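Local coordinates for protein endoglucanase (Clostridium thermocellum, PDB 2E4T) that cleaves internal beta-1,4-glucosidic linkages of cellulose, and probably of xyloglucan, as the family 44 glycoside hydrolase module of a larger multidomain enzyme, at residues Trp284-Arg289 / Glu324-Ile328; Gln312-Trp318 / Asp428-Ser432. Where two conformers were deposited one is given. Residue numbers count along the deposited sequence, not the author numbering.

In the fold
Both contacts involve the long connection between strands 279-284 and 354-360 of the TIM-like barrel, and their centres lie about 13 Å apart. Along the chain the segments alternate: 284-289, 312-318, 324-328, then 428-432. Interaction 1 stays inside the barrel domain, folding the connection back on the loop that leaves strand 279-284. Interaction 2 carries the same connection across to the turn between strands 420-426 and 432-439 of the mixed beta sheet. The two meet directly: Ala288 CB is 3.7 Å from Ala313 CB, and Glu324 OE1 lies 2.7 Å from Thr316 OG1, a probable hydrogen bond. A continuous set of contacts therefore runs from a barrel strand end to the beta domain.

Interaction 1 (Trp284-Arg289 / Glu324-Ile328); sequences WYPEAR and EDSWI
In this TIM-like barrel, the loop leaving the C-terminal end of strand 279-284 packs against the N-terminus of helix 327-331, an element of the excursion leading to strand 354-360. Locally the backbones run in opposite directions, with CA atoms 5.2 Å apart for Ala288 and Ser326 and 5.4 Å for Arg289 and Asp325. Three residues bury most area: Glu287, Asp325 and Arg289. Glu287 (phi/psi -91/-6) points its CB toward the helix start; its m,m side chain places OE2 at the edge of the Trp327 indole, near its plane, where NE1 donates to it at 3.0 Å (165°). Its CG also packs 3.8 Å from Ile328 CD1. Water 1 bridges the segments: it accepts from Glu287 N (2.8 Å) and donates to Glu324 OE2 (2.7 Å). That carboxylate oxygen also accepts from Ser326 OG at 2.6 Å; Ser326, chi1 p, is the N-cap, its hydroxyl oxygen capping the Gly329 amide. Extended Arg289 (-120/154) joins Asp325 by a backbone bond and by solvent. Water 2 spans Arg289 O and Asp325 N; water 3 lies between Arg289 NE (3.0 Å) and Asp325 OD1 (2.7 Å), water 4 between the same NE (2.9 Å) and OD2 (2.6 Å). The direct link is Arg289 N to Asp325 O, 2.9 Å at 135°.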
loop_
_atom_site.group_PDB
_atom_site.type_symbol
_atom_site.label_atom_id
_atom_site.label_comp_id
_atom_site.label_asym_id
_atom_site.label_seq_id
_atom_site.Cartn_x
_atom_site.Cartn_y
_atom_site.Cartn_z
ATOM N N TRP A 284 -7.154 2.550 -0.429
ATOM C CA TRP A 284 -8.381 1.844 -0.098
ATOM C C TRP A 284 -8.561 1.889 1.424
ATOM O O TRP A 284 -8.001 1.078 2.159
ATOM C CB TRP A 284 -8.361 0.374 -0.598
ATOM C CG TRP A 284 -9.563 -0.413 -0.284
ATOM C CD1 TRP A 284 -9.710 -1.334 0.737
ATOM C CD2 TRP A 284 -10.835 -0.416 -0.999
ATOM N NE1 TRP A 284 -10.986 -1.915 0.668
ATOM C CE2 TRP A 284 -11.676 -1.387 -0.386
ATOM C CE3 TRP A 284 -11.317 0.257 -2.114
ATOM C CZ2 TRP A 284 -12.978 -1.659 -0.860
ATOM C CZ3 TRP A 284 -12.622 -0.034 -2.575
ATOM C CH2 TRP A 284 -13.411 -0.991 -1.922
ATOM N N TYR A 285 -9.351 2.872 1.870
ATOM C CA TYR A 285 -9.799 2.919 3.255
ATOM C C TYR A 285 -11.183 2.339 3.245
ATOM O O TYR A 285 -12.093 2.895 2.622
ATOM C CB TYR A 285 -9.792 4.345 3.798
ATOM C CG TYR A 285 -8.379 4.880 3.948
ATOM C CD1 TYR A 285 -7.630 4.583 5.069
ATOM C CD2 TYR A 285 -7.814 5.698 2.978
ATOM C CE1 TYR A 285 -6.343 5.089 5.216
ATOM C CE2 TYR A 285 -6.552 6.222 3.103
ATOM C CZ TYR A 285 -5.800 5.937 4.256
ATOM O OH TYR A 285 -4.586 6.492 4.501
ATOM N N PRO A 286 -11.402 1.159 3.879
ATOM C CA PRO A 286 -12.706 0.511 3.792
ATOM C C PRO A 286 -13.822 1.452 4.206
ATOM O O PRO A 286 -13.709 2.132 5.244
ATOM C CB PRO A 286 -12.574 -0.675 4.766
ATOM C CG PRO A 286 -11.156 -0.938 4.748
ATOM C CD PRO A 286 -10.424 0.354 4.633
ATOM N N GLU A 287 -14.913 1.397 3.446
ATOM C CA GLU A 287 -16.145 2.065 3.806
ATOM C C GLU A 287 -17.072 1.144 4.631
ATOM O O GLU A 287 -18.137 1.585 5.108
ATOM C CB GLU A 287 -16.866 2.586 2.551
ATOM C CG GLU A 287 -16.140 3.722 1.867
ATOM C CD GLU A 287 -16.456 5.112 2.408
ATOM O OE1 GLU A 287 -17.010 5.263 3.521
ATOM O OE2 GLU A 287 -16.167 6.088 1.649
ATOM N N ALA A 288 -16.695 -0.108 4.783
ATOM C CA ALA A 288 -17.512 -1.068 5.538
ATOM C C ALA A 288 -17.920 -0.482 6.896
ATOM O O ALA A 288 -17.090 0.085 7.617
ATOM C CB ALA A 288 -16.706 -2.337 5.764
ATOM N N ARG A 289 -19.196 -0.719 7.227
ATOM C CA ARG A 289 -19.755 -0.263 8.502
ATOM C C ARG A 289 -20.243 -1.478 9.311
ATOM O O ARG A 289 -20.659 -2.495 8.765
ATOM C CB ARG A 289 -20.950 0.661 8.252
ATOM C CG ARG A 289 -20.563 1.905 7.471
ATOM C CD ARG A 289 -21.762 2.761 7.054
ATOM N NE ARG A 289 -22.832 2.929 8.029
ATOM C CZ ARG A 289 -22.799 3.885 8.963
ATOM N NH1 ARG A 289 -21.745 4.730 8.988
ATOM N NH2 ARG A 289 -23.791 3.958 9.837
ATOM N N GLU A 324 -20.731 -5.929 1.775
ATOM C CA GLU A 324 -20.556 -5.142 2.961
ATOM C C GLU A 324 -21.688 -4.114 3.118
ATOM O O GLU A 324 -22.371 -3.773 2.163
ATOM C CB GLU A 324 -19.179 -4.431 2.960
ATOM C CG GLU A 324 -19.066 -3.335 1.934
ATOM C CD GLU A 324 -17.711 -2.687 1.935
ATOM O OE1 GLU A 324 -16.710 -3.392 2.282
ATOM O OE2 GLU A 324 -17.608 -1.470 1.548
ATOM N N ASP A 325 -21.804 -3.589 4.354
ATOM C CA ASP A 325 -22.737 -2.508 4.648
ATOM C C ASP A 325 -22.007 -1.179 4.385
ATOM O O ASP A 325 -21.272 -0.696 5.255
ATOM C CB ASP A 325 -23.177 -2.597 6.093
ATOM C CG ASP A 325 -24.157 -1.534 6.510
ATOM O OD1 ASP A 325 -24.586 -0.769 5.632
ATOM O OD2 ASP A 325 -24.462 -1.454 7.718
ATOM N N SER A 326 -22.153 -0.649 3.176
ATOM C CA SER A 326 -21.561 0.640 2.821
ATOM C C SER A 326 -22.216 1.118 1.544
ATOM O O SER A 326 -22.895 0.349 0.840
ATOM C CB SER A 326 -20.065 0.546 2.577
ATOM O OG SER A 326 -19.803 -0.022 1.314
ATOM N N TRP A 327 -21.950 2.387 1.177
ATOM C CA TRP A 327 -22.467 2.893 -0.086
ATOM C C TRP A 327 -21.891 2.146 -1.276
ATOM O O TRP A 327 -22.550 2.042 -2.328
ATOM C CB TRP A 327 -22.224 4.407 -0.213
ATOM C CG TRP A 327 -20.792 4.847 -0.332
ATOM C CD1 TRP A 327 -19.928 5.214 0.669
ATOM C CD2 TRP A 327 -20.058 5.034 -1.542
ATOM N NE1 TRP A 327 -18.717 5.632 0.157
ATOM C CE2 TRP A 327 -18.781 5.538 -1.204
ATOM C CE3 TRP A 327 -20.358 4.839 -2.890
ATOM C CZ2 TRP A 327 -17.816 5.862 -2.166
ATOM C CZ3 TRP A 327 -19.404 5.189 -3.865
ATOM C CH2 TRP A 327 -18.147 5.685 -3.483
ATOM N N ILE A 328 -20.656 1.640 -1.138
ATOM C CA ILE A 328 -20.021 0.852 -2.195
ATOM C C ILE A 328 -20.726 -0.495 -2.315
ATOM O O ILE A 328 -21.092 -0.953 -3.423
ATOM C CB ILE A 328 -18.524 0.734 -1.965
ATOM C CG1 ILE A 328 -17.871 2.117 -1.897
ATOM C CG2 ILE A 328 -17.895 -0.070 -3.121
ATOM C CD1 ILE A 328 -16.370 2.068 -1.547
HETATM O O HOH W 1 -15.178 -0.322 1.234
HETATM O O HOH W 2 -20.028 -4.075 6.585
HETATM O O HOH W 3 -25.063 1.798 6.415
HETATM O O HOH W 4 -24.848 0.922 8.679
#

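Interaction 2 (Gln312-Trp318 / Asp428-Ser432); sequences QAPRTLW and DIEVS
A single direct hydrogen bond crosses this contact, and it runs from a side chain to a backbone carbonyl: Gln312 NE2 donates to Glu430 O at 2.9 Å (166°). The backbones stay apart, with CA atoms 7.0 Å apart for Gln312 and Glu430 and 8.8 Å for Arg315 and Ile429. Residues 313-317 have helical phi/psi with successive i+3 to i bonds, so Gln312, Arg315 and Trp318 share one side. Gln312 (chi1 and chi2 m) uses OE1 to accept from Arg315 NH1 at 3.0 Å. The Arg315 guanidinium, salt-bridged to Asp319 through NE, takes Ile429 CG1 over one face; water 5 links NH1 (2.9 Å) to Glu430 OE2 (3.3 Å). Trp318 CH2 lies 4.0 Å from Ile429 CD1. The facing turn is shaped by Asp428 OD1, which accepts from Glu430 N (2.9 Å) and Val431 N (3.0 Å). This Asx turn and motif connects antiparallel strands 420-426 and 432-439, placing the contact at the junction of TIM-like barrel and beta domain in this composite glycosidase fold.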
loop_
_atom_site.group_PDB
_atom_site.type_symbol
_atom_site.label_atom_id
_atom_site.label_comp_id
_atom_site.label_asym_id
_atom_site.label_seq_id
_atom_site.Cartn_x
_atom_site.Cartn_y
_atom_site.Cartn_z
ATOM N N GLN A 312 -14.893 -9.114 8.884
ATOM C CA GLN A 312 -15.385 -9.585 7.601
ATOM C C GLN A 312 -14.985 -8.666 6.433
ATOM O O GLN A 312 -14.983 -9.126 5.279
ATOM C CB GLN A 312 -16.916 -9.737 7.613
ATOM C CG GLN A 312 -17.403 -10.703 8.694
ATOM C CD GLN A 312 -16.783 -12.085 8.586
ATOM O OE1 GLN A 312 -16.478 -12.606 7.508
ATOM N NE2 GLN A 312 -16.573 -12.715 9.738
ATOM N N ALA A 313 -14.692 -7.376 6.709
ATOM C CA ALA A 313 -14.474 -6.416 5.653
ATOM C C ALA A 313 -13.393 -6.812 4.638
ATOM O O ALA A 313 -13.538 -6.434 3.462
ATOM C CB ALA A 313 -14.162 -5.046 6.263
ATOM N N PRO A 314 -12.321 -7.504 5.026
ATOM C CA PRO A 314 -11.329 -7.879 4.006
ATOM C C PRO A 314 -11.968 -8.711 2.853
ATOM O O PRO A 314 -11.401 -8.730 1.754
ATOM C CB PRO A 314 -10.282 -8.687 4.784
ATOM C CG PRO A 314 -10.364 -8.071 6.171
ATOM C CD PRO A 314 -11.850 -7.859 6.389
ATOM N N ARG A 315 -13.095 -9.362 3.098
ATOM C CA ARG A 315 -13.741 -10.125 2.036
ATOM C C ARG A 315 -14.177 -9.252 0.868
ATOM O O ARG A 315 -14.304 -9.761 -0.254
ATOM C CB ARG A 315 -14.882 -10.955 2.632
ATOM C CG ARG A 315 -14.374 -12.078 3.489
ATOM C CD ARG A 315 -15.470 -12.722 4.336
ATOM N NE ARG A 315 -16.484 -13.316 3.444
ATOM C CZ ARG A 315 -17.689 -13.693 3.877
ATOM N NH1 ARG A 315 -18.045 -13.543 5.172
ATOM N NH2 ARG A 315 -18.547 -14.194 2.981
ATOM N N THR A 316 -14.427 -7.955 1.084
ATOM C CA THR A 316 -14.760 -7.102 -0.070
ATOM C C THR A 316 -13.616 -7.045 -1.085
ATOM O O THR A 316 -13.828 -6.734 -2.253
ATOM C CB THR A 316 -15.129 -5.693 0.436
ATOM O OG1 THR A 316 -16.252 -5.875 1.289
ATOM C CG2 THR A 316 -15.391 -4.714 -0.668
ATOM N N LEU A 317 -12.381 -7.325 -0.612
ATOM C CA LEU A 317 -11.251 -7.344 -1.516
ATOM C C LEU A 317 -11.346 -8.461 -2.576
ATOM O O LEU A 317 -10.827 -8.284 -3.678
ATOM C CB LEU A 317 -9.937 -7.498 -0.754
ATOM C CG LEU A 317 -9.605 -6.345 0.192
ATOM C CD1 LEU A 317 -8.387 -6.694 1.065
ATOM C CD2 LEU A 317 -9.323 -5.048 -0.577
ATOM N N TRP A 318 -11.922 -9.639 -2.210
ATOM C CA TRP A 318 -11.765 -10.817 -3.044
ATOM C C TRP A 318 -13.025 -11.652 -3.235
ATOM O O TRP A 318 -13.059 -12.441 -4.205
ATOM C CB TRP A 318 -10.641 -11.745 -2.492
ATOM C CG TRP A 318 -10.995 -12.346 -1.166
ATOM C CD1 TRP A 318 -10.761 -11.824 0.093
ATOM C CD2 TRP A 318 -11.678 -13.597 -0.933
ATOM N NE1 TRP A 318 -11.254 -12.667 1.062
ATOM C CE2 TRP A 318 -11.835 -13.739 0.450
ATOM C CE3 TRP A 318 -12.183 -14.597 -1.797
ATOM C CZ2 TRP A 318 -12.462 -14.853 1.025
ATOM C CZ3 TRP A 318 -12.846 -15.676 -1.217
ATOM C CH2 TRP A 318 -12.980 -15.803 0.174
ATOM N N ASP A 428 -15.167 -22.736 5.795
ATOM C CA ASP A 428 -16.018 -21.674 6.376
ATOM C C ASP A 428 -15.247 -20.358 6.321
ATOM O O ASP A 428 -14.438 -20.037 7.203
ATOM C CB ASP A 428 -16.455 -22.003 7.788
ATOM C CG ASP A 428 -17.451 -20.973 8.337
ATOM O OD1 ASP A 428 -17.458 -19.815 7.867
ATOM O OD2 ASP A 428 -18.229 -21.327 9.261
ATOM N N ILE A 429 -15.506 -19.584 5.271
ATOM C CA ILE A 429 -14.811 -18.335 5.034
ATOM C C ILE A 429 -15.289 -17.201 5.909
ATOM O O ILE A 429 -14.654 -16.123 5.885
ATOM C CB ILE A 429 -14.897 -17.916 3.529
ATOM C CG1 ILE A 429 -16.315 -17.519 3.131
ATOM C CG2 ILE A 429 -14.287 -18.969 2.629
ATOM C CD1 ILE A 429 -16.471 -17.077 1.668
ATOM N N GLU A 430 -16.394 -17.391 6.636
ATOM C CA GLU A 430 -16.891 -16.381 7.560
ATOM C C GLU A 430 -16.189 -16.483 8.922
ATOM O O GLU A 430 -15.730 -15.492 9.473
ATOM C CB GLU A 430 -18.394 -16.544 7.719
ATOM C CG GLU A 430 -18.984 -15.463 8.574
ATOM C CD GLU A 430 -20.442 -15.690 8.854
ATOM O OE1 GLU A 430 -20.871 -16.866 9.024
ATOM O OE2 GLU A 430 -21.189 -14.693 8.887
ATOM N N VAL A 431 -16.026 -17.711 9.445
ATOM C CA VAL A 431 -15.433 -17.865 10.746
ATOM C C VAL A 431 -13.923 -17.919 10.700
ATOM O O VAL A 431 -13.281 -17.784 11.757
ATOM C CB VAL A 431 -15.989 -19.136 11.480
ATOM C CG1 VAL A 431 -15.311 -20.396 10.968
ATOM C CG2 VAL A 431 -15.841 -19.017 12.956
ATOM N N SER A 432 -13.335 -18.128 9.522
ATOM C CA SER A 432 -11.903 -18.338 9.431
ATOM C C SER A 432 -11.339 -17.825 8.158
ATOM O O SER A 432 -12.056 -17.610 7.179
ATOM C CB SER A 432 -11.575 -19.837 9.586
ATOM O OG SER A 432 -11.986 -20.596 8.443
HETATM O O HOH W 5 -20.805 -13.303 5.946
#